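Local structure of fructose transport system repressor FruR (3O74) at residues B[42-47]-B[65-70]; B[98-103]-B[235-240]; B[109-114]-B[228-233]; B[169-174]-B[196-201]; B[178-183]-B[204-209]. The protein probably binds specific DNA sites to repress or activate transcription, with fructose 1-phosphate as its preferred effector. All coordinates share one frame; numbering follows the deposited sequence.

Contact 1. Residues B[42-47]-B[65-70]; sequences DQPDSE and ASCLPP
Glu47, in the first turn of helix 44-56, grips the backbone N-H of Cys67 and the hydroxyl of Ser66 with its carboxylate, in the loop at the C-terminal end of strand 61-64 and in one Rossmann-like half of the LacI-family sugar-binding fold. Chi1 of 177° sets CG anti to the backbone N, and the extended chain beyond it takes the carboxylate to the loop, where it meets Leu68 tip to tip. OE1 accepts the N-H of Cys67 through its syn lone pair, with Cys67 N 2.8 Å from Glu47 OE1 and the hydrogen bond fairly straight at 162°. A water also donates to OE1, 2.9 Å away, and to the carbonyl O of Ala65. The second oxygen takes the hydroxyl of Ser66, with Ser66 OG 2.7 Å from Glu47 OE2 and somewhat out of the carboxylate plane; Tyr75 OH bonds to the same OE2. Serine suits its place because OG, while donating to Glu47, accepts the N-H of Leu68 in an ST turn, 3.1 Å from OG to Leu68 N. Cys67 SG lies between its backbone N and carbonyl carbon (chi1 68°), which puts it 3.4 Å from Pro44 N, and Leu68 CD2 rests 3.8 Å from Pro44 CB. Proline fits the first helical position after the N-cap Gln43, where no backbone N-H is needed within the helix. Asp42 OD1 comes near Cys67 CB, but its salt bridge is with Arg90, which also bonds to Ser66 O. With four donors gripping its two oxygens, the largely buried Glu47 carboxylate is probably kept ionised and fixed in rotation.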
# COMPACT_ATOMS: atom_id res chain seq x y z
N ASP B 42 -9.41 -9.71 5.50
CA ASP B 42 -10.27 -10.64 4.77
C ASP B 42 -10.74 -11.81 5.63
O ASP B 42 -11.15 -12.85 5.11
CB ASP B 42 -9.57 -11.15 3.50
CG ASP B 42 -10.35 -10.81 2.23
OD1 ASP B 42 -11.56 -10.52 2.34
OD2 ASP B 42 -9.76 -10.84 1.13
N GLN B 43 -10.70 -11.64 6.95
CA GLN B 43 -11.20 -12.66 7.87
C GLN B 43 -12.55 -12.22 8.44
O GLN B 43 -12.65 -11.16 9.07
CB GLN B 43 -10.21 -12.89 9.01
CG GLN B 43 -8.79 -13.18 8.55
CD GLN B 43 -8.64 -14.57 7.97
OE1 GLN B 43 -8.70 -15.57 8.68
NE2 GLN B 43 -8.43 -14.65 6.65
N PRO B 44 -13.59 -13.04 8.24
CA PRO B 44 -14.96 -12.73 8.65
C PRO B 44 -15.10 -12.39 10.14
O PRO B 44 -15.92 -11.53 10.47
CB PRO B 44 -15.72 -14.01 8.33
CG PRO B 44 -14.98 -14.58 7.17
CD PRO B 44 -13.53 -14.29 7.45
N ASP B 45 -14.34 -13.04 11.01
CA ASP B 45 -14.46 -12.77 12.44
C ASP B 45 -13.82 -11.43 12.82
O ASP B 45 -14.30 -10.75 13.72
CB ASP B 45 -13.85 -13.89 13.28
CG ASP B 45 -14.08 -13.67 14.77
OD1 ASP B 45 -13.09 -13.50 15.51
OD2 ASP B 45 -15.26 -13.66 15.19
N SER B 46 -12.74 -11.08 12.14
CA SER B 46 -12.11 -9.78 12.35
C SER B 46 -13.05 -8.67 11.89
O SER B 46 -13.16 -7.63 12.54
CB SER B 46 -10.78 -9.70 11.60
OG SER B 46 -9.86 -10.65 12.10
N GLU B 47 -13.73 -8.89 10.77
CA GLU B 47 -14.63 -7.87 10.26
C GLU B 47 -15.79 -7.63 11.22
O GLU B 47 -16.19 -6.49 11.44
CB GLU B 47 -15.17 -8.23 8.88
CG GLU B 47 -16.17 -7.22 8.35
CD GLU B 47 -16.48 -7.42 6.88
OE1 GLU B 47 -15.69 -8.09 6.20
OE2 GLU B 47 -17.51 -6.89 6.41
N ALA B 65 -15.48 -2.82 2.35
CA ALA B 65 -15.23 -3.86 1.37
C ALA B 65 -15.27 -5.17 2.15
O ALA B 65 -14.28 -5.56 2.77
CB ALA B 65 -13.88 -3.67 0.72
N SER B 66 -16.43 -5.81 2.14
CA SER B 66 -16.73 -6.90 3.06
C SER B 66 -16.16 -8.24 2.61
O SER B 66 -15.95 -8.48 1.42
CB SER B 66 -18.24 -7.01 3.24
OG SER B 66 -18.57 -7.99 4.21
N CYS B 67 -15.92 -9.13 3.57
CA CYS B 67 -15.53 -10.50 3.26
C CYS B 67 -16.56 -11.48 3.79
O CYS B 67 -16.35 -12.69 3.77
CB CYS B 67 -14.14 -10.81 3.83
SG CYS B 67 -14.05 -10.88 5.63
N LEU B 68 -17.69 -10.96 4.27
CA LEU B 68 -18.74 -11.78 4.87
C LEU B 68 -19.60 -12.50 3.82
O LEU B 68 -19.65 -12.08 2.66
CB LEU B 68 -19.64 -10.94 5.78
CG LEU B 68 -18.97 -10.20 6.96
CD1 LEU B 68 -20.02 -9.45 7.78
CD2 LEU B 68 -18.20 -11.17 7.84
N PRO B 69 -20.25 -13.60 4.22
CA PRO B 69 -21.20 -14.30 3.34
C PRO B 69 -22.46 -13.47 3.13
O PRO B 69 -22.85 -12.73 4.04
CB PRO B 69 -21.55 -15.57 4.14
CG PRO B 69 -20.48 -15.70 5.17
CD PRO B 69 -20.06 -14.31 5.49
N PRO B 70 -23.10 -13.59 1.96
CA PRO B 70 -24.31 -12.82 1.66
C PRO B 70 -25.45 -13.20 2.60
O PRO B 70 -26.38 -12.42 2.81
CB PRO B 70 -24.64 -13.22 0.23
CG PRO B 70 -24.05 -14.59 0.08
CD PRO B 70 -22.79 -14.56 0.90
O HOH W 1 -13.37 -6.79 5.07

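Contact 2. Residues B[98-103]-B[235-240]; sequences CSVISD and GQIAAT
Val100 points from strand 98-102 toward helix 234-250, and both methyls touch the helix, CG1 on Ile237 and Thr240, CG2 on Thr240 alone. CG1, anti to the backbone N (chi1 -175°), lies 3.6 Å from the carbonyl O of Ile237 and also meets Thr240 CB. CG2 turns to the methyl of Thr240, 3.8 Å from Val100 CG2 to Thr240 CG2, the two short side chains meeting at a slant. Ile237, one helical turn earlier, starts off to the flank but bends its end back to the strand. Its CD1 settles 3.7 Å from the carbonyl O of Ile101 and 4.0 Å from Ser102 OG, while its other branch, CG2, stays 4.1 Å from Val100 CG1. A branched residue thus touches the strand at two levels. Threonine suits its helical place because its two branches serve different ends: the methyl faces Val100, and OG1 folds back onto the preceding turn, with Thr240 OG1 2.9 Å from Gln236 O. That oxygen is also the acceptor for Thr240 N, and the two donors reach it from opposite faces of the carbonyl plane. Donating to Gln236 O satisfies the hydroxyl without any partner on the strand. Farther out, Ala241 and Leu244 of the same helix continue the cover over Val100, and Ile88, Val261 and Ile20 close around Ile237. No hydrogen bond joins the two segments. The helix runs almost exactly antiparallel to the strand (175°), with their axes 8.4 Å apart, the helix-on-sheet packing that builds the core of an alpha/beta subdomain in the periplasmic-binding-protein fold.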
# COMPACT_ATOMS: atom_id res chain seq x y z
N CYS B 98 -26.28 0.70 -0.89
CA CYS B 98 -25.59 1.43 -1.94
C CYS B 98 -24.17 0.89 -2.07
O CYS B 98 -23.44 0.80 -1.08
CB CYS B 98 -25.56 2.92 -1.57
SG CYS B 98 -24.65 3.96 -2.70
N SER B 99 -23.76 0.53 -3.29
CA SER B 99 -22.40 0.04 -3.52
C SER B 99 -21.73 0.81 -4.64
O SER B 99 -22.35 1.13 -5.65
CB SER B 99 -22.40 -1.46 -3.86
OG SER B 99 -23.05 -2.22 -2.85
N VAL B 100 -20.45 1.11 -4.46
CA VAL B 100 -19.66 1.69 -5.54
C VAL B 100 -18.55 0.72 -5.91
O VAL B 100 -17.70 0.39 -5.09
CB VAL B 100 -19.06 3.06 -5.15
CG1 VAL B 100 -18.35 3.69 -6.34
CG2 VAL B 100 -20.13 3.99 -4.61
N ILE B 101 -18.55 0.28 -7.17
CA ILE B 101 -17.64 -0.77 -7.59
C ILE B 101 -17.08 -0.50 -8.98
O ILE B 101 -17.47 0.46 -9.64
CB ILE B 101 -18.35 -2.15 -7.61
CG1 ILE B 101 -19.40 -2.23 -8.72
CG2 ILE B 101 -19.01 -2.43 -6.26
CD1 ILE B 101 -20.07 -3.59 -8.82
N SER B 102 -16.14 -1.35 -9.42
CA SER B 102 -15.64 -1.28 -10.78
C SER B 102 -16.43 -2.23 -11.67
O SER B 102 -16.98 -3.22 -11.20
CB SER B 102 -14.15 -1.61 -10.82
OG SER B 102 -13.39 -0.59 -10.19
N ASP B 103 -16.51 -1.91 -12.96
CA ASP B 103 -17.23 -2.75 -13.91
C ASP B 103 -16.39 -3.97 -14.27
O ASP B 103 -15.84 -4.05 -15.38
CB ASP B 103 -17.58 -1.95 -15.17
CG ASP B 103 -18.44 -2.73 -16.14
OD1 ASP B 103 -18.79 -3.89 -15.85
OD2 ASP B 103 -18.77 -2.17 -17.21
N GLY B 235 -9.86 7.44 -7.92
CA GLY B 235 -10.35 8.77 -7.60
C GLY B 235 -11.86 8.86 -7.76
O GLY B 235 -12.54 9.43 -6.90
N GLN B 236 -12.38 8.30 -8.84
CA GLN B 236 -13.81 8.36 -9.12
C GLN B 236 -14.60 7.45 -8.17
O GLN B 236 -15.69 7.80 -7.72
CB GLN B 236 -14.10 8.01 -10.58
CG GLN B 236 -15.55 8.19 -10.99
CD GLN B 236 -15.78 7.98 -12.48
OE1 GLN B 236 -16.90 7.69 -12.92
NE2 GLN B 236 -14.72 8.12 -13.27
N ILE B 237 -14.04 6.28 -7.86
CA ILE B 237 -14.66 5.38 -6.89
C ILE B 237 -14.88 6.10 -5.57
O ILE B 237 -15.98 6.11 -5.02
CB ILE B 237 -13.76 4.14 -6.62
CG1 ILE B 237 -13.57 3.31 -7.89
CG2 ILE B 237 -14.33 3.30 -5.49
CD1 ILE B 237 -14.84 2.70 -8.40
N ALA B 238 -13.81 6.72 -5.05
CA ALA B 238 -13.87 7.40 -3.76
C ALA B 238 -14.82 8.59 -3.78
O ALA B 238 -15.58 8.80 -2.84
CB ALA B 238 -12.47 7.84 -3.35
N ALA B 239 -14.76 9.37 -4.86
CA ALA B 239 -15.60 10.56 -4.98
C ALA B 239 -17.08 10.19 -5.00
O ALA B 239 -17.90 10.87 -4.39
CB ALA B 239 -15.22 11.35 -6.23
N THR B 240 -17.41 9.12 -5.70
CA THR B 240 -18.79 8.64 -5.78
C THR B 240 -19.25 8.14 -4.42
O THR B 240 -20.33 8.50 -3.95
CB THR B 240 -18.93 7.50 -6.81
OG1 THR B 240 -18.54 7.98 -8.10
CG2 THR B 240 -20.36 7.00 -6.87

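Contact 3. Residues B[109-114]-B[228-233]; sequences RQLAAS and NAMAQQ
Met230, present as selenomethionine, reaches from strand 227-231 across to helix 104-116 and buries more surface than any other residue here. Its chain bends at chi2 (-76°), and its terminal CE comes 3.3 Å from Gln110 CB and 4.0 Å from Leu111 N; the Met230 and Gln110 side chains meet at about a right angle. The amide end of Gln110 is held elsewhere, NE2 bonding to Asp106. A flexible, unbranched residue suits this spot, since its end can reach the helix backbone at Gln110 and Leu111. Leu111 is next: its CD1 sits 3.7 Å from the carbonyl O of Asn228 and 4.2 Å from Met230 CG, a compact apolar branch filling the angle between two strand residues. The helix lies nearly antiparallel to the strand (173°) at 9.1 Å between axes, one layer of an alpha/beta sandwich in the second Rossmann-like half of the fold, with Phe265 of strand 257-266 touching both Met230 and Ser114. Asn228 supplies the polar part. Its ND2 donates to Ser114 OG at 3.1 Å, with OG lying practically in the amide plane, and the serine hydroxyl in turn donates to Leu111 O at 2.7 Å. The amide is fixed at its other end too, since Asn228 OD1 accepts the backbone N-H groups of Arg268 and Ile269.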
# COMPACT_ATOMS: atom_id res chain seq x y z
N ARG B 109 -13.72 -9.47 -19.53
CA ARG B 109 -13.97 -9.94 -20.88
C ARG B 109 -12.96 -9.35 -21.85
O ARG B 109 -12.37 -10.08 -22.66
CB ARG B 109 -15.39 -9.60 -21.32
CG ARG B 109 -15.97 -10.59 -22.32
CD ARG B 109 -16.94 -9.93 -23.29
NE ARG B 109 -16.24 -9.14 -24.30
CZ ARG B 109 -16.15 -7.81 -24.27
NH1 ARG B 109 -16.74 -7.13 -23.30
NH2 ARG B 109 -15.49 -7.17 -25.22
N GLN B 110 -12.75 -8.05 -21.76
CA GLN B 110 -11.78 -7.37 -22.62
C GLN B 110 -10.36 -7.87 -22.35
O GLN B 110 -9.57 -8.05 -23.28
CB GLN B 110 -11.82 -5.86 -22.39
CG GLN B 110 -13.06 -5.17 -22.88
CD GLN B 110 -12.89 -3.66 -22.93
OE1 GLN B 110 -11.90 -3.16 -23.48
NE2 GLN B 110 -13.83 -2.93 -22.35
N LEU B 111 -10.04 -8.08 -21.08
CA LEU B 111 -8.72 -8.53 -20.69
C LEU B 111 -8.40 -9.88 -21.33
O LEU B 111 -7.35 -10.04 -21.95
CB LEU B 111 -8.61 -8.62 -19.16
CG LEU B 111 -7.23 -8.80 -18.54
CD1 LEU B 111 -6.26 -7.73 -19.04
CD2 LEU B 111 -7.33 -8.77 -17.02
N ALA B 112 -9.32 -10.83 -21.21
CA ALA B 112 -9.12 -12.16 -21.78
C ALA B 112 -9.07 -12.10 -23.30
O ALA B 112 -8.24 -12.76 -23.93
CB ALA B 112 -10.21 -13.10 -21.31
N ALA B 113 -9.97 -11.32 -23.89
CA ALA B 113 -10.02 -11.18 -25.34
C ALA B 113 -8.72 -10.61 -25.89
O ALA B 113 -8.30 -10.96 -27.00
CB ALA B 113 -11.19 -10.29 -25.74
N SER B 114 -8.06 -9.76 -25.12
CA SER B 114 -6.80 -9.16 -25.56
C SER B 114 -5.68 -10.19 -25.66
O SER B 114 -4.74 -10.02 -26.44
CB SER B 114 -6.39 -7.99 -24.65
OG SER B 114 -5.81 -8.44 -23.44
N ASN B 228 -0.76 -6.93 -19.75
CA ASN B 228 -1.94 -6.08 -19.87
C ASN B 228 -2.65 -5.97 -18.53
O ASN B 228 -2.82 -6.96 -17.82
CB ASN B 228 -2.89 -6.63 -20.93
CG ASN B 228 -2.41 -6.37 -22.34
OD1 ASN B 228 -1.38 -5.72 -22.55
ND2 ASN B 228 -3.15 -6.86 -23.31
N ALA B 229 -3.07 -4.75 -18.18
CA ALA B 229 -3.65 -4.50 -16.87
C ALA B 229 -4.93 -3.67 -16.92
O ALA B 229 -5.02 -2.71 -17.68
CB ALA B 229 -2.63 -3.85 -15.95
N MSE B 230 -5.91 -4.04 -16.10
CA MSE B 230 -7.15 -3.29 -15.97
C MSE B 230 -7.18 -2.60 -14.61
O MSE B 230 -7.48 -3.23 -13.60
CB MSE B 230 -8.35 -4.23 -16.09
CG MSE B 230 -8.69 -4.65 -17.51
SE MSE B 230 -9.59 -3.22 -18.48
CE MSE B 230 -10.07 -4.22 -20.07
N ALA B 231 -6.88 -1.30 -14.59
CA ALA B 231 -6.78 -0.55 -13.33
C ALA B 231 -8.08 0.16 -12.93
O ALA B 231 -8.82 0.63 -13.79
CB ALA B 231 -5.63 0.44 -13.40
N GLN B 232 -8.33 0.24 -11.63
CA GLN B 232 -9.48 0.98 -11.11
C GLN B 232 -9.27 2.47 -11.28
O GLN B 232 -8.14 2.96 -11.19
CB GLN B 232 -9.68 0.69 -9.62
CG GLN B 232 -9.95 -0.76 -9.26
CD GLN B 232 -10.24 -0.93 -7.77
OE1 GLN B 232 -10.89 -0.08 -7.16
NE2 GLN B 232 -9.77 -2.02 -7.19
N GLN B 233 -10.36 3.20 -11.50
CA GLN B 233 -10.32 4.65 -11.39
C GLN B 233 -10.58 5.00 -9.92
O GLN B 233 -11.70 5.33 -9.54
CB GLN B 233 -11.36 5.30 -12.31
CG GLN B 233 -11.18 4.96 -13.78
CD GLN B 233 -12.08 5.77 -14.71
OE1 GLN B 233 -11.81 6.94 -14.99
NE2 GLN B 233 -13.15 5.15 -15.20

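Contact 4. Residues B[169-174]-B[196-201]; sequences LMQQLI and FDTLQA
Thr198 of helix 189-201 presses into the flank of helix 163-177, two successive helices of one Rossmann-like alpha/beta half of the periplasmic-binding-protein fold, with their segments inclined at 53° and 9.4 Å between axes. Its methyl carries most of the contact: Thr198 CG2 meets Ile174 CD1 tip to tip at 3.7 Å, lies as close to Met170 CG, and has the amide NE2 of Gln171 at 3.8 Å on the more exposed flank. Threonine is short enough to let the helices approach here, with Met170 and Thr198 CA atoms 6.6 Å apart. Beside it Met170, a selenomethionine, bends at chi2 (59°), so SE turns from the line of CB and CG, and CE ends 3.5 Å from Leu199 CD1, the two side chains at about a right angle. In the next shell, Ile126 of strand 122-128 lies against Met170, while Leu180 covers both Met170 and Ile174. Asp197 turns to the salt bridge with Arg163, and Phe196 and Gln200 touch the second subunit through Gln218 and Phe222 of that neighbour. The hydroxyl of Thr198 has two weak candidates as acceptors, Gln167 O and Gly194 O, and its OG1 stands 3.6 Å from Met170 CB.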
# COMPACT_ATOMS: atom_id res chain seq x y z
N LEU B 169 -1.12 -21.64 -6.80
CA LEU B 169 -2.00 -21.92 -7.93
C LEU B 169 -1.24 -22.02 -9.25
O LEU B 169 -1.56 -22.85 -10.10
CB LEU B 169 -3.11 -20.87 -8.02
CG LEU B 169 -4.07 -20.82 -6.84
CD1 LEU B 169 -5.10 -19.72 -7.03
CD2 LEU B 169 -4.75 -22.17 -6.63
N MSE B 170 -0.25 -21.16 -9.43
CA MSE B 170 0.57 -21.21 -10.64
C MSE B 170 1.30 -22.55 -10.73
O MSE B 170 1.38 -23.14 -11.80
CB MSE B 170 1.58 -20.06 -10.68
CG MSE B 170 2.31 -19.93 -12.02
SE MSE B 170 1.06 -19.65 -13.49
CE MSE B 170 2.33 -19.56 -14.97
N GLN B 171 1.83 -23.01 -9.60
CA GLN B 171 2.50 -24.30 -9.54
C GLN B 171 1.55 -25.42 -9.92
O GLN B 171 1.85 -26.25 -10.78
CB GLN B 171 3.05 -24.57 -8.14
CG GLN B 171 4.47 -24.09 -7.92
CD GLN B 171 5.48 -24.84 -8.76
OE1 GLN B 171 5.19 -25.91 -9.31
NE2 GLN B 171 6.68 -24.28 -8.87
N GLN B 172 0.39 -25.43 -9.28
CA GLN B 172 -0.63 -26.44 -9.52
C GLN B 172 -1.03 -26.44 -10.99
O GLN B 172 -1.24 -27.50 -11.58
CB GLN B 172 -1.84 -26.18 -8.62
CG GLN B 172 -2.99 -27.16 -8.76
CD GLN B 172 -4.14 -26.85 -7.82
OE1 GLN B 172 -5.30 -27.16 -8.11
NE2 GLN B 172 -3.83 -26.21 -6.70
N LEU B 173 -1.12 -25.25 -11.57
CA LEU B 173 -1.45 -25.10 -12.98
C LEU B 173 -0.37 -25.70 -13.87
O LEU B 173 -0.65 -26.51 -14.77
CB LEU B 173 -1.63 -23.62 -13.33
CG LEU B 173 -1.92 -23.30 -14.79
CD1 LEU B 173 -3.18 -24.03 -15.25
CD2 LEU B 173 -2.06 -21.80 -15.01
N ILE B 174 0.87 -25.30 -13.63
CA ILE B 174 2.01 -25.81 -14.40
C ILE B 174 2.11 -27.32 -14.27
O ILE B 174 2.31 -28.02 -15.26
CB ILE B 174 3.33 -25.16 -13.93
CG1 ILE B 174 3.36 -23.69 -14.36
CG2 ILE B 174 4.54 -25.91 -14.49
CD1 ILE B 174 4.48 -22.89 -13.71
N PHE B 196 4.66 -14.49 -10.56
CA PHE B 196 6.02 -14.08 -10.85
C PHE B 196 7.04 -14.86 -10.03
O PHE B 196 8.14 -15.16 -10.50
CB PHE B 196 6.22 -12.58 -10.61
CG PHE B 196 5.54 -11.70 -11.63
CD1 PHE B 196 5.26 -12.19 -12.90
CD2 PHE B 196 5.21 -10.39 -11.34
CE1 PHE B 196 4.64 -11.39 -13.85
CE2 PHE B 196 4.59 -9.58 -12.28
CZ PHE B 196 4.31 -10.08 -13.55
N ASP B 197 6.68 -15.19 -8.79
CA ASP B 197 7.56 -15.99 -7.95
C ASP B 197 7.78 -17.36 -8.56
O ASP B 197 8.91 -17.87 -8.60
CB ASP B 197 6.98 -16.15 -6.55
CG ASP B 197 7.07 -14.89 -5.73
OD1 ASP B 197 8.02 -14.10 -5.94
OD2 ASP B 197 6.19 -14.67 -4.87
N THR B 198 6.70 -17.95 -9.05
CA THR B 198 6.77 -19.27 -9.65
C THR B 198 7.60 -19.23 -10.92
O THR B 198 8.48 -20.07 -11.13
CB THR B 198 5.36 -19.82 -9.95
OG1 THR B 198 4.64 -19.97 -8.72
CG2 THR B 198 5.46 -21.17 -10.64
N LEU B 199 7.34 -18.23 -11.75
CA LEU B 199 8.08 -18.05 -13.00
C LEU B 199 9.58 -17.89 -12.75
O LEU B 199 10.40 -18.43 -13.48
CB LEU B 199 7.55 -16.83 -13.75
CG LEU B 199 6.42 -17.08 -14.75
CD1 LEU B 199 5.46 -18.14 -14.24
CD2 LEU B 199 5.70 -15.78 -15.06
N GLN B 200 9.92 -17.15 -11.70
CA GLN B 200 11.33 -16.89 -11.39
C GLN B 200 12.08 -18.15 -10.97
O GLN B 200 13.28 -18.28 -11.21
CB GLN B 200 11.44 -15.81 -10.32
CG GLN B 200 11.85 -14.46 -10.88
CD GLN B 200 13.32 -14.14 -10.63
OE1 GLN B 200 13.64 -13.28 -9.81
NE2 GLN B 200 14.20 -14.84 -11.33
N ALA B 201 11.37 -19.07 -10.34
CA ALA B 201 11.97 -20.34 -9.92
C ALA B 201 12.34 -21.19 -11.13
O ALA B 201 13.27 -21.99 -11.07
CB ALA B 201 11.03 -21.10 -9.00

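Contact 5. Residues B[178-183]-B[204-209]; sequences GGLPDA and VDSRQL
Asp182 OD2 accepts the backbone N-H of Arg121, and the carbonyl O of Asp182 lies 3.8 Å from Leu209 CA. Other atoms of Asp182 take part as well: its N donates to Ser122 OG, and its backbone bonds to Gln210. These bonds fix the Asp182 end of the loop, while the contact itself is apolar. Leu209 packs toward Pro181, with Leu209 CB 3.4 Å from Pro181 O and Leu209 CD2 4.2 Å from Pro181 CG. Its CG stands at chi1 33°, well short of staggered, which suggests some strain in this buried position. From the other segment Leu180 lays CD1 3.5 Å from Ser206 O and 3.7 Å from Arg207 N, so that one methyl covers the turn of the backbone; the same CD1 lies a loose 4.5 Å from Leu209 CG. Leucine suits both places, an apolar side chain that packs between two loops without asking for polar partners. The polar ends of Ser206 and Arg207 turn instead to Arg202, Ser206 OG to its NH2 and Arg207 NH1 to its carbonyl O. Leu173 of helix 163-177 lies against Pro181, and Met170 behind Leu209. Each loop leads from a helix into a strand, 183-186 and 210-214, which are adjacent and parallel, as in the beta-alpha-beta crossovers of a Rossmann-like fold.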
# COMPACT_ATOMS: atom_id res chain seq x y z
N GLY B 178 1.64 -29.60 -17.52
CA GLY B 178 2.95 -30.10 -17.91
C GLY B 178 3.81 -28.98 -18.45
O GLY B 178 4.84 -29.23 -19.09
N GLY B 179 3.39 -27.74 -18.20
CA GLY B 179 4.13 -26.57 -18.65
C GLY B 179 3.31 -25.31 -18.48
O GLY B 179 2.22 -25.34 -17.91
N LEU B 180 3.85 -24.19 -18.95
CA LEU B 180 3.12 -22.92 -18.90
C LEU B 180 1.94 -22.95 -19.87
O LEU B 180 2.01 -23.60 -20.91
CB LEU B 180 4.03 -21.75 -19.25
CG LEU B 180 5.30 -21.52 -18.43
CD1 LEU B 180 6.10 -20.38 -19.02
CD2 LEU B 180 4.95 -21.24 -16.98
N PRO B 181 0.86 -22.24 -19.52
CA PRO B 181 -0.23 -22.04 -20.48
C PRO B 181 0.21 -20.98 -21.48
O PRO B 181 1.11 -20.20 -21.17
CB PRO B 181 -1.36 -21.50 -19.61
CG PRO B 181 -0.65 -20.74 -18.52
CD PRO B 181 0.63 -21.52 -18.26
N ASP B 182 -0.41 -20.93 -22.66
CA ASP B 182 -0.06 -19.91 -23.63
C ASP B 182 -0.49 -18.53 -23.15
O ASP B 182 0.12 -17.52 -23.51
CB ASP B 182 -0.69 -20.21 -24.99
CG ASP B 182 0.02 -21.33 -25.73
OD1 ASP B 182 1.06 -21.82 -25.22
OD2 ASP B 182 -0.45 -21.71 -26.81
N ALA B 183 -1.54 -18.49 -22.33
CA ALA B 183 -2.09 -17.22 -21.86
C ALA B 183 -2.65 -17.36 -20.45
O ALA B 183 -3.14 -18.43 -20.07
CB ALA B 183 -3.17 -16.72 -22.81
N VAL B 204 15.38 -19.35 -17.05
CA VAL B 204 15.08 -18.07 -17.70
C VAL B 204 14.26 -18.21 -18.99
O VAL B 204 13.44 -17.35 -19.30
CB VAL B 204 16.38 -17.31 -18.03
CG1 VAL B 204 16.08 -15.85 -18.36
CG2 VAL B 204 17.38 -17.43 -16.89
N ASP B 205 14.49 -19.29 -19.73
CA ASP B 205 13.93 -19.44 -21.07
C ASP B 205 12.52 -20.03 -21.12
O ASP B 205 11.95 -20.18 -22.20
CB ASP B 205 14.89 -20.23 -21.96
CG ASP B 205 16.21 -19.52 -22.16
OD1 ASP B 205 17.25 -20.08 -21.77
OD2 ASP B 205 16.20 -18.39 -22.70
N SER B 206 11.97 -20.38 -19.96
CA SER B 206 10.59 -20.86 -19.91
C SER B 206 9.75 -19.91 -19.05
O SER B 206 9.43 -20.22 -17.91
CB SER B 206 10.54 -22.28 -19.35
OG SER B 206 9.34 -22.93 -19.73
N ARG B 207 9.40 -18.76 -19.63
CA ARG B 207 8.70 -17.70 -18.91
C ARG B 207 8.00 -16.72 -19.85
O ARG B 207 7.83 -15.55 -19.52
CB ARG B 207 9.69 -16.93 -18.02
CG ARG B 207 9.80 -17.46 -16.60
CD ARG B 207 11.25 -17.66 -16.17
NE ARG B 207 11.98 -16.41 -15.97
CZ ARG B 207 13.05 -16.29 -15.19
NH1 ARG B 207 13.51 -17.35 -14.52
NH2 ARG B 207 13.66 -15.12 -15.07
N GLN B 208 7.60 -17.20 -21.02
CA GLN B 208 7.11 -16.32 -22.08
C GLN B 208 5.63 -16.49 -22.45
O GLN B 208 5.30 -16.67 -23.63
CB GLN B 208 8.00 -16.49 -23.33
CG GLN B 208 8.36 -17.93 -23.63
CD GLN B 208 9.72 -18.07 -24.29
OE1 GLN B 208 9.85 -18.70 -25.34
NE2 GLN B 208 10.74 -17.47 -23.69
N LEU B 209 4.76 -16.41 -21.45
CA LEU B 209 3.31 -16.45 -21.70
C LEU B 209 2.70 -15.08 -21.94
O LEU B 209 3.31 -14.05 -21.65
CB LEU B 209 2.58 -17.16 -20.55
CG LEU B 209 3.09 -17.06 -19.11
CD1 LEU B 209 3.65 -15.69 -18.77
CD2 LEU B 209 1.98 -17.44 -18.13

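Overall arrangement
The five contacts spread over the two alpha/beta halves of the sugar-binding fold: contacts 1 and 2 in one, centres 19 Å apart, and contacts 3, 4 and 5 in the other. Contacts 2 and 3 meet where strands pass between halves, Ser102 OG touching Gln232 CG at 3.6 Å. Strand 98-102 and helix 104-116 follow each other in the chain, as do strand 227-231 and helix 234-250, and each pair gives one element to each contact. Contacts 4 and 5, centres 10 Å apart, join where Leu180 CD2 packs 3.7 Å from both Ile174 CD1 and Met170 CE. A glycerol, probably from the crystallisation liquor, lies about 6 Å from the Asp42 side chain in contact 1; such molecules often mark pockets, and relatives bind effectors between the halves.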